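PDB 3LM8: thiamine pyrophosphokinase from Bacillus subtilis, which catalyses the ATP-dependent pyrophosphorylation of thiamine to thiamine diphosphate, releasing AMP, and serves in thiamine salvage. Local coordinates for residues V7-K12 / G34-D40; K12-P16 / L129-Q133; Y144-K148 / L193-G198. The protein carries 1 engineered substitution. One frame throughout, in Å; residues are numbered along the deposited sequence.

Contact 1: residues V7-K12 / G34-D40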
loop_
_atom_site.group_PDB
_atom_site.type_symbol
_atom_site.label_atom_id
_atom_site.label_comp_id
_atom_site.label_asym_id
_atom_site.label_seq_id
_atom_site.Cartn_x
_atom_site.Cartn_y
_atom_site.Cartn_z
ATOM N N VAL A 7 1.209 -3.773 8.760
ATOM C CA VAL A 7 2.652 -3.578 8.662
ATOM C C VAL A 7 3.305 -4.932 8.385
ATOM O O VAL A 7 3.401 -5.781 9.271
ATOM C CB VAL A 7 3.215 -2.967 9.965
ATOM C CG1 VAL A 7 4.742 -2.839 9.895
ATOM C CG2 VAL A 7 2.585 -1.607 10.184
ATOM N N ALA A 8 3.724 -5.132 7.136
ATOM C CA ALA A 8 4.369 -6.372 6.721
ATOM C C ALA A 8 5.785 -6.374 7.272
ATOM O O ALA A 8 6.237 -5.361 7.794
ATOM C CB ALA A 8 4.391 -6.474 5.202
ATOM N N GLY A 9 6.492 -7.489 7.123
ATOM C CA GLY A 9 7.832 -7.593 7.679
ATOM C C GLY A 9 9.030 -7.191 6.847
ATOM O O GLY A 9 10.047 -7.889 6.863
ATOM N N GLY A 10 8.925 -6.073 6.132
ATOM C CA GLY A 10 10.038 -5.606 5.323
ATOM C C GLY A 10 11.012 -4.858 6.211
ATOM O O GLY A 10 10.732 -4.683 7.394
ATOM N N PRO A 11 12.171 -4.425 5.694
ATOM C CA PRO A 11 13.128 -3.692 6.535
ATOM C C PRO A 11 12.543 -2.384 7.080
ATOM O O PRO A 11 11.909 -1.629 6.359
ATOM C CB PRO A 11 14.315 -3.478 5.599
ATOM C CG PRO A 11 13.699 -3.559 4.208
ATOM C CD PRO A 11 12.730 -4.686 4.357
ATOM N N LYS A 12 12.761 -2.132 8.366
ATOM C CA LYS A 12 12.243 -0.945 9.044
ATOM C C LYS A 12 12.656 0.410 8.478
ATOM O O LYS A 12 11.917 1.383 8.600
ATOM C CB LYS A 12 12.652 -0.973 10.512
ATOM C CG LYS A 12 12.267 -2.216 11.264
ATOM C CD LYS A 12 12.774 -2.156 12.706
ATOM C CE LYS A 12 12.166 -0.990 13.477
ATOM N NZ LYS A 12 12.547 -1.025 14.911
ATOM N N GLY A 34 6.850 -7.520 10.900
ATOM C CA GLY A 34 6.039 -6.326 11.003
ATOM C C GLY A 34 5.426 -6.106 12.363
ATOM O O GLY A 34 5.416 -4.977 12.855
ATOM N N THR A 35 4.892 -7.156 12.979
ATOM C CA THR A 35 4.314 -6.962 14.296
ATOM C C THR A 35 5.424 -6.515 15.249
ATOM O O THR A 35 5.181 -5.739 16.163
ATOM C CB THR A 35 3.586 -8.233 14.830
ATOM O OG1 THR A 35 4.034 -8.507 16.163
ATOM C CG2 THR A 35 3.822 -9.425 13.933
ATOM N N VAL A 36 6.647 -6.984 15.019
ATOM C CA VAL A 36 7.774 -6.564 15.848
ATOM C C VAL A 36 7.958 -5.051 15.659
ATOM O O VAL A 36 8.119 -4.308 16.626
ATOM C CB VAL A 36 9.097 -7.298 15.446
ATOM C CG1 VAL A 36 10.308 -6.543 15.982
ATOM C CG2 VAL A 36 9.100 -8.731 15.997
ATOM N N THR A 37 7.923 -4.608 14.405
ATOM C CA THR A 37 8.070 -3.197 14.070
ATOM C C THR A 37 7.029 -2.348 14.792
ATOM O O THR A 37 7.318 -1.244 15.274
ATOM C CB THR A 37 7.892 -2.963 12.563
ATOM O OG1 THR A 37 8.645 -3.936 11.837
ATOM C CG2 THR A 37 8.395 -1.597 12.177
ATOM N N LEU A 38 5.806 -2.859 14.853
ATOM C CA LEU A 38 4.728 -2.135 15.508
ATOM C C LEU A 38 5.031 -1.887 16.987
ATOM O O LEU A 38 4.813 -0.795 17.509
ATOM C CB LEU A 38 3.417 -2.917 15.364
ATOM C CG LEU A 38 2.780 -2.967 13.977
ATOM C CD1 LEU A 38 1.719 -4.044 13.955
ATOM C CD2 LEU A 38 2.165 -1.629 13.633
ATOM N N LEU A 39 5.536 -2.913 17.659
ATOM C CA LEU A 39 5.854 -2.809 19.071
ATOM C C LEU A 39 6.940 -1.787 19.330
ATOM O O LEU A 39 6.866 -1.037 20.298
ATOM C CB LEU A 39 6.260 -4.181 19.616
ATOM C CG LEU A 39 5.100 -5.005 20.195
ATOM C CD1 LEU A 39 3.831 -4.787 19.384
ATOM C CD2 LEU A 39 5.482 -6.474 20.226
ATOM N N ASP A 40 7.944 -1.747 18.462
ATOM C CA ASP A 40 9.022 -0.789 18.645
ATOM C C ASP A 40 8.475 0.629 18.588
ATOM O O ASP A 40 8.884 1.488 19.368
ATOM C CB ASP A 40 10.114 -0.974 17.580
ATOM C CG ASP A 40 10.811 -2.339 17.675
ATOM O OD1 ASP A 40 10.813 -2.959 18.763
ATOM O OD2 ASP A 40 11.375 -2.787 16.652
HETATM O O HOH W 1 8.576 -4.712 9.189
#

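Contact 2: residues K12-P16 / L129-Q133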
loop_
_atom_site.group_PDB
_atom_site.type_symbol
_atom_site.label_atom_id
_atom_site.label_comp_id
_atom_site.label_asym_id
_atom_site.label_seq_id
_atom_site.Cartn_x
_atom_site.Cartn_y
_atom_site.Cartn_z
ATOM N N LYS A 12 12.761 -2.132 8.366
ATOM C CA LYS A 12 12.243 -0.945 9.044
ATOM C C LYS A 12 12.656 0.410 8.478
ATOM O O LYS A 12 11.917 1.383 8.600
ATOM C CB LYS A 12 12.652 -0.973 10.512
ATOM C CG LYS A 12 12.267 -2.216 11.264
ATOM C CD LYS A 12 12.774 -2.156 12.706
ATOM C CE LYS A 12 12.166 -0.990 13.477
ATOM N NZ LYS A 12 12.547 -1.025 14.911
ATOM N N ASN A 13 13.843 0.481 7.889
ATOM C CA ASN A 13 14.347 1.747 7.354
ATOM C C ASN A 13 13.584 2.280 6.145
ATOM O O ASN A 13 13.649 3.468 5.841
ATOM C CB ASN A 13 15.839 1.610 7.026
ATOM C CG ASN A 13 16.138 0.396 6.182
ATOM O OD1 ASN A 13 16.389 0.505 4.979
ATOM N ND2 ASN A 13 16.096 -0.782 6.805
ATOM N N LEU A 14 12.862 1.407 5.455
ATOM C CA LEU A 14 12.094 1.837 4.297
ATOM C C LEU A 14 10.679 2.224 4.704
ATOM O O LEU A 14 9.891 2.684 3.876
ATOM C CB LEU A 14 12.038 0.732 3.234
ATOM C CG LEU A 14 13.283 0.421 2.390
ATOM C CD1 LEU A 14 13.863 1.715 1.860
ATOM C CD2 LEU A 14 14.320 -0.306 3.214
ATOM N N ILE A 15 10.374 2.050 5.989
ATOM C CA ILE A 15 9.054 2.349 6.541
ATOM C C ILE A 15 8.985 3.722 7.220
ATOM O O ILE A 15 9.895 4.112 7.956
ATOM C CB ILE A 15 8.646 1.258 7.549
ATOM C CG1 ILE A 15 8.744 -0.110 6.883
ATOM C CG2 ILE A 15 7.228 1.487 8.043
ATOM C CD1 ILE A 15 8.370 -1.236 7.786
ATOM N N PRO A 16 7.889 4.468 6.984
ATOM C CA PRO A 16 7.652 5.804 7.541
ATOM C C PRO A 16 7.326 5.761 9.015
ATOM O O PRO A 16 7.242 4.696 9.621
ATOM C CB PRO A 16 6.434 6.312 6.761
ATOM C CG PRO A 16 6.326 5.394 5.588
ATOM C CD PRO A 16 6.763 4.072 6.125
ATOM N N LEU A 129 -0.495 1.443 -0.726
ATOM C CA LEU A 129 0.747 0.853 -0.208
ATOM C C LEU A 129 1.633 2.023 0.157
ATOM O O LEU A 129 1.698 2.995 -0.585
ATOM C CB LEU A 129 1.463 -0.002 -1.256
ATOM C CG LEU A 129 0.701 -1.020 -2.114
ATOM C CD1 LEU A 129 1.734 -1.775 -2.952
ATOM C CD2 LEU A 129 -0.118 -1.987 -1.254
ATOM N N ILE A 130 2.324 1.937 1.288
ATOM C CA ILE A 130 3.175 3.046 1.714
ATOM C C ILE A 130 4.551 2.689 2.267
ATOM O O ILE A 130 4.698 1.753 3.060
ATOM C CB ILE A 130 2.504 3.869 2.819
ATOM C CG1 ILE A 130 1.094 4.281 2.402
ATOM C CG2 ILE A 130 3.373 5.079 3.143
ATOM C CD1 ILE A 130 0.349 5.016 3.494
ATOM N N ASP A 131 5.550 3.463 1.854
ATOM C CA ASP A 131 6.915 3.300 2.337
ATOM C C ASP A 131 7.527 4.693 2.525
ATOM O O ASP A 131 6.856 5.713 2.329
ATOM C CB ASP A 131 7.753 2.420 1.389
ATOM C CG ASP A 131 8.329 3.181 0.203
ATOM O OD1 ASP A 131 7.544 3.729 -0.591
ATOM O OD2 ASP A 131 9.575 3.223 0.058
ATOM N N LYS A 132 8.790 4.729 2.929
ATOM C CA LYS A 132 9.497 5.980 3.176
ATOM C C LYS A 132 9.346 7.050 2.079
ATOM O O LYS A 132 9.354 8.242 2.374
ATOM C CB LYS A 132 10.979 5.670 3.424
ATOM C CG LYS A 132 11.920 6.868 3.364
ATOM C CD LYS A 132 13.369 6.402 3.202
ATOM C CE LYS A 132 14.330 7.567 2.998
ATOM N NZ LYS A 132 14.327 8.519 4.145
ATOM N N GLN A 133 9.218 6.650 0.820
ATOM C CA GLN A 133 9.077 7.664 -0.218
ATOM C C GLN A 133 8.105 7.371 -1.346
ATOM O O GLN A 133 8.177 7.999 -2.403
ATOM C CB GLN A 133 10.457 8.048 -0.799
ATOM C CG GLN A 133 11.397 6.908 -1.125
ATOM C CD GLN A 133 12.815 7.403 -1.411
ATOM O OE1 GLN A 133 13.042 8.134 -2.374
ATOM N NE2 GLN A 133 13.770 7.013 -0.565
#

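Contact 3: residues Y144-K148 / L193-G198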
loop_
_atom_site.group_PDB
_atom_site.type_symbol
_atom_site.label_atom_id
_atom_site.label_comp_id
_atom_site.label_asym_id
_atom_site.label_seq_id
_atom_site.Cartn_x
_atom_site.Cartn_y
_atom_site.Cartn_z
ATOM N N TYR A 144 -10.801 10.364 -10.946
ATOM C CA TYR A 144 -10.270 10.660 -9.616
ATOM C C TYR A 144 -9.524 11.990 -9.441
ATOM O O TYR A 144 -8.858 12.481 -10.358
ATOM C CB TYR A 144 -9.346 9.509 -9.201
ATOM C CG TYR A 144 -9.879 8.138 -9.569
ATOM C CD1 TYR A 144 -10.686 7.420 -8.689
ATOM C CD2 TYR A 144 -9.601 7.575 -10.823
ATOM C CE1 TYR A 144 -11.209 6.170 -9.041
ATOM C CE2 TYR A 144 -10.118 6.328 -11.192
ATOM C CZ TYR A 144 -10.923 5.629 -10.293
ATOM O OH TYR A 144 -11.439 4.397 -10.642
ATOM N N ASP A 145 -9.639 12.552 -8.238
ATOM C CA ASP A 145 -8.989 13.812 -7.875
ATOM C C ASP A 145 -7.834 13.539 -6.915
ATOM O O ASP A 145 -7.896 12.606 -6.117
ATOM C CB ASP A 145 -9.970 14.735 -7.141
ATOM C CG ASP A 145 -10.916 15.475 -8.071
ATOM O OD1 ASP A 145 -11.950 15.974 -7.566
ATOM O OD2 ASP A 145 -10.629 15.581 -9.288
ATOM N N ILE A 146 -6.782 14.352 -6.996
ATOM C CA ILE A 146 -5.646 14.249 -6.075
ATOM C C ILE A 146 -5.279 15.661 -5.666
ATOM O O ILE A 146 -5.586 16.624 -6.362
ATOM C CB ILE A 146 -4.366 13.605 -6.686
ATOM C CG1 ILE A 146 -3.955 14.336 -7.956
ATOM C CG2 ILE A 146 -4.576 12.129 -6.949
ATOM C CD1 ILE A 146 -2.669 13.791 -8.543
ATOM N N GLU A 147 -4.621 15.776 -4.525
ATOM C CA GLU A 147 -4.191 17.065 -4.006
ATOM C C GLU A 147 -2.667 17.091 -4.133
ATOM O O GLU A 147 -2.032 16.041 -4.150
ATOM C CB GLU A 147 -4.626 17.198 -2.540
ATOM C CG GLU A 147 -4.570 18.613 -1.983
ATOM C CD GLU A 147 -5.224 18.727 -0.614
ATOM O OE1 GLU A 147 -6.387 18.287 -0.478
ATOM O OE2 GLU A 147 -4.579 19.259 0.319
ATOM N N LYS A 148 -2.087 18.278 -4.258
ATOM C CA LYS A 148 -0.642 18.382 -4.368
ATOM C C LYS A 148 -0.043 17.848 -3.082
ATOM O O LYS A 148 -0.595 18.056 -2.005
ATOM C CB LYS A 148 -0.207 19.838 -4.571
ATOM C CG LYS A 148 1.308 20.018 -4.600
ATOM C CD LYS A 148 1.726 21.380 -5.144
ATOM C CE LYS A 148 1.443 21.510 -6.631
ATOM N NZ LYS A 148 2.025 22.760 -7.204
ATOM N N LEU A 193 2.088 17.839 -10.341
ATOM C CA LEU A 193 0.863 18.625 -10.273
ATOM C C LEU A 193 1.278 20.102 -10.387
ATOM O O LEU A 193 2.238 20.526 -9.739
ATOM C CB LEU A 193 0.168 18.361 -8.934
ATOM C CG LEU A 193 -1.252 17.772 -8.919
ATOM C CD1 LEU A 193 -1.431 16.686 -9.989
ATOM C CD2 LEU A 193 -1.519 17.219 -7.516
ATOM N N ILE A 194 0.596 20.880 -11.223
ATOM C CA ILE A 194 0.950 22.295 -11.327
ATOM C C ILE A 194 -0.077 23.159 -10.610
ATOM O O ILE A 194 0.087 24.369 -10.475
ATOM C CB ILE A 194 1.077 22.772 -12.798
ATOM C CG1 ILE A 194 -0.267 22.656 -13.516
ATOM C CG2 ILE A 194 2.165 21.973 -13.507
ATOM C CD1 ILE A 194 -0.254 23.231 -14.918
ATOM N N HIS A 195 -1.137 22.520 -10.140
ATOM C CA HIS A 195 -2.196 23.220 -9.430
ATOM C C HIS A 195 -2.354 22.601 -8.042
ATOM O O HIS A 195 -1.606 21.692 -7.672
ATOM C CB HIS A 195 -3.516 23.101 -10.202
ATOM C CG HIS A 195 -3.559 23.894 -11.476
ATOM N ND1 HIS A 195 -2.433 24.420 -12.069
ATOM C CD2 HIS A 195 -4.596 24.222 -12.282
ATOM C CE1 HIS A 195 -2.773 25.037 -13.186
ATOM N NE2 HIS A 195 -4.080 24.931 -13.339
ATOM N N SER A 196 -3.323 23.093 -7.276
ATOM C CA SER A 196 -3.568 22.564 -5.943
ATOM C C SER A 196 -4.295 21.214 -6.048
ATOM O O SER A 196 -4.066 20.317 -5.234
ATOM C CB SER A 196 -4.394 23.563 -5.117
ATOM O OG SER A 196 -5.668 23.792 -5.702
ATOM N N ARG A 197 -5.178 21.082 -7.039
ATOM C CA ARG A 197 -5.904 19.826 -7.267
ATOM C C ARG A 197 -5.699 19.365 -8.705
ATOM O O ARG A 197 -5.593 20.173 -9.631
ATOM C CB ARG A 197 -7.405 19.978 -7.027
ATOM C CG ARG A 197 -7.806 20.266 -5.602
ATOM C CD ARG A 197 -9.337 20.433 -5.462
ATOM N NE ARG A 197 -9.849 21.663 -6.080
ATOM C CZ ARG A 197 -10.104 21.815 -7.376
ATOM N NH1 ARG A 197 -10.559 22.975 -7.830
ATOM N NH2 ARG A 197 -9.921 20.806 -8.220
ATOM N N GLY A 198 -5.640 18.056 -8.888
ATOM C CA GLY A 198 -5.465 17.515 -10.215
ATOM C C GLY A 198 -6.483 16.419 -10.455
ATOM O O GLY A 198 -6.948 15.754 -9.523
#

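Contact 1: residues V7-K12 / G34-D40
The flat carboxylate of Asp40 receives Lys12 on the anti side of OD2, 30° out of the carboxylate plane: NZ of Lys12 lies 2.7 Å from OD2 of Asp40, a hydrogen-bonded salt bridge between side chains crossing at about a right angle. At the contact's other end the loop meets the start of helix 33-41. Carbonyl O of Val7 takes a CA-H...O contact from CA of Gly34 (3.2 Å, 157° at the hydrogen), and Ala8 O is also close to that CA. A CB on Gly34 would run into both oxygens; without one, the loop lies directly on the helix backbone.

Val7 uses both branches. With CG1 anti to the backbone N (chi1 177°), that methyl faces the Gly34 backbone and CB of Thr37, while CG2 of Val7 packs against CD2 of Leu38 at 3.5 Å. An alanine here would remove both methyls and would probably leave a gap between strand 3-7 and the helix, Leu38 CD2 losing its contact with CG2. Trp28 of strand 26-31 touches both Val7 and Leu38, placing this contact at the helix-on-sheet packing of the catalytic domain.

One water donates to O of Ala8 and O of Gly10 and accepts from OG1 of Thr37, 2.8 Å from each. Apolar packing thus joins a bridging water and an exposed charge pair, where Asp40 probably offsets the charge of Lys12.

Contact 2: residues K12-P16 / L129-Q133
Leu14 and Lys132 join the backbones of a loop and of the residues at the close of strand 126-131, which run in directions 123° apart, so the segments meet across one another and do not pair as strands. The CA atoms of Ile15 and Asp131 are 4.8 Å apart and those of Pro16 and Lys132 4.7 Å. Residues 12-14 form a short 3-10 turn, held by the bond from N of Ile15 to O of Lys12 (3.1 Å). This leaves the carbonyl of Leu14 directed at Lys132, where N of Lys132 donates to O of Leu14 with an N-H...O angle of 157°. The donor sits tilted out of the carbonyl plane; the modelled length is too short to be trusted, although the pairing itself is plain. CB of Asp131 and CB of Lys132 both lie close to the same oxygen.

Among the side chains, the ring of Pro16 stands over the face of the peptide joining Asp131 to Lys132, with its CG 3.3 Å from O of Asp131. That same CG touches CG2 of Ile130 at 3.8 Å, and both residues rest on Phe100 of strand 96-100. Lys132 places CG anti to its own nitrogen (chi1 166°), which carries its methylenes past the 3-10 turn until CD lies 4.0 Å from O of Asn13.

Strand 126-131 turns here into strand 134-139, the hairpin at which the mixed sheet changes from parallel to antiparallel. The loop after strand 3-7 is thereby attached to that turn by one main-chain bond, the proline ring laid over a peptide and one apolar contact to Ile130, and no charge pair links the two segments.

Contact 3: residues Y144-K148 / L193-G198
Ile146 of strand 142-147 meets Leu193, from the loop before strand 197-202, beside an antiparallel strand pairing in the thiamine-binding domain, where a four-stranded sheet packs against strands of the mixed sheet as in a beta sandwich. Their side chains cross obliquely, CD1 of Ile146 reaching CD1 of Leu193 at 3.5 Å. Chi1 of Ile146, 54°, sets CG1 between the backbone N and the carbonyl carbon, bringing that branch over to Leu193; Ile155 of strand 154-159 touches both.

Two bonds make Ile146 and Gly198 a hydrogen-bonded pair: N of Ile146 to O of Gly198 and N of Gly198 to O of Ile146, each 2.9 Å. A CB on Gly198 would point to the face carrying Ile146 and collide with CD1 of Leu193, so the bare glycine makes room for that methyl. Glu147 and Arg197, the adjoining non-hydrogen-bonded pair, have their side chains on the other, exposed face.

Beyond the strand pairing, N of Lys148 donates to O of Ser196 (3.0 Å, 150°). CD2 of Leu193 lies 3.5 Å from CA of Lys148, against the main chain there. The lysine, bent at chi3, runs beside the 193-196 loop, which follows the thiamine-pocket residues Ser190 and Asn191. Its CE passes 3.2 Å from O of His195, and NZ of Lys148 ends in a weak hydrogen bond to O of Leu193 at 3.4 Å.

Overall arrangement
Contacts 1 and 2 are neighbours, their centres 11 Å apart, sharing Lys12 and touching through packing of Gly10 O against Ile15 CD1. Both use the loop after strand 3-7: contact 1 binds it to helix 33-41, contact 2 to the close of strand 126-131, and along the chain their segments alternate. One loop thus touches elements far apart in sequence. Contact 3 follows both in sequence and lies in the vitamin B1 binding region, its centre about 32 Å from that of contact 1 and 23 Å from that of contact 2. Strand 134-139, which continues the mixed sheet, leads the chain from one region to the other.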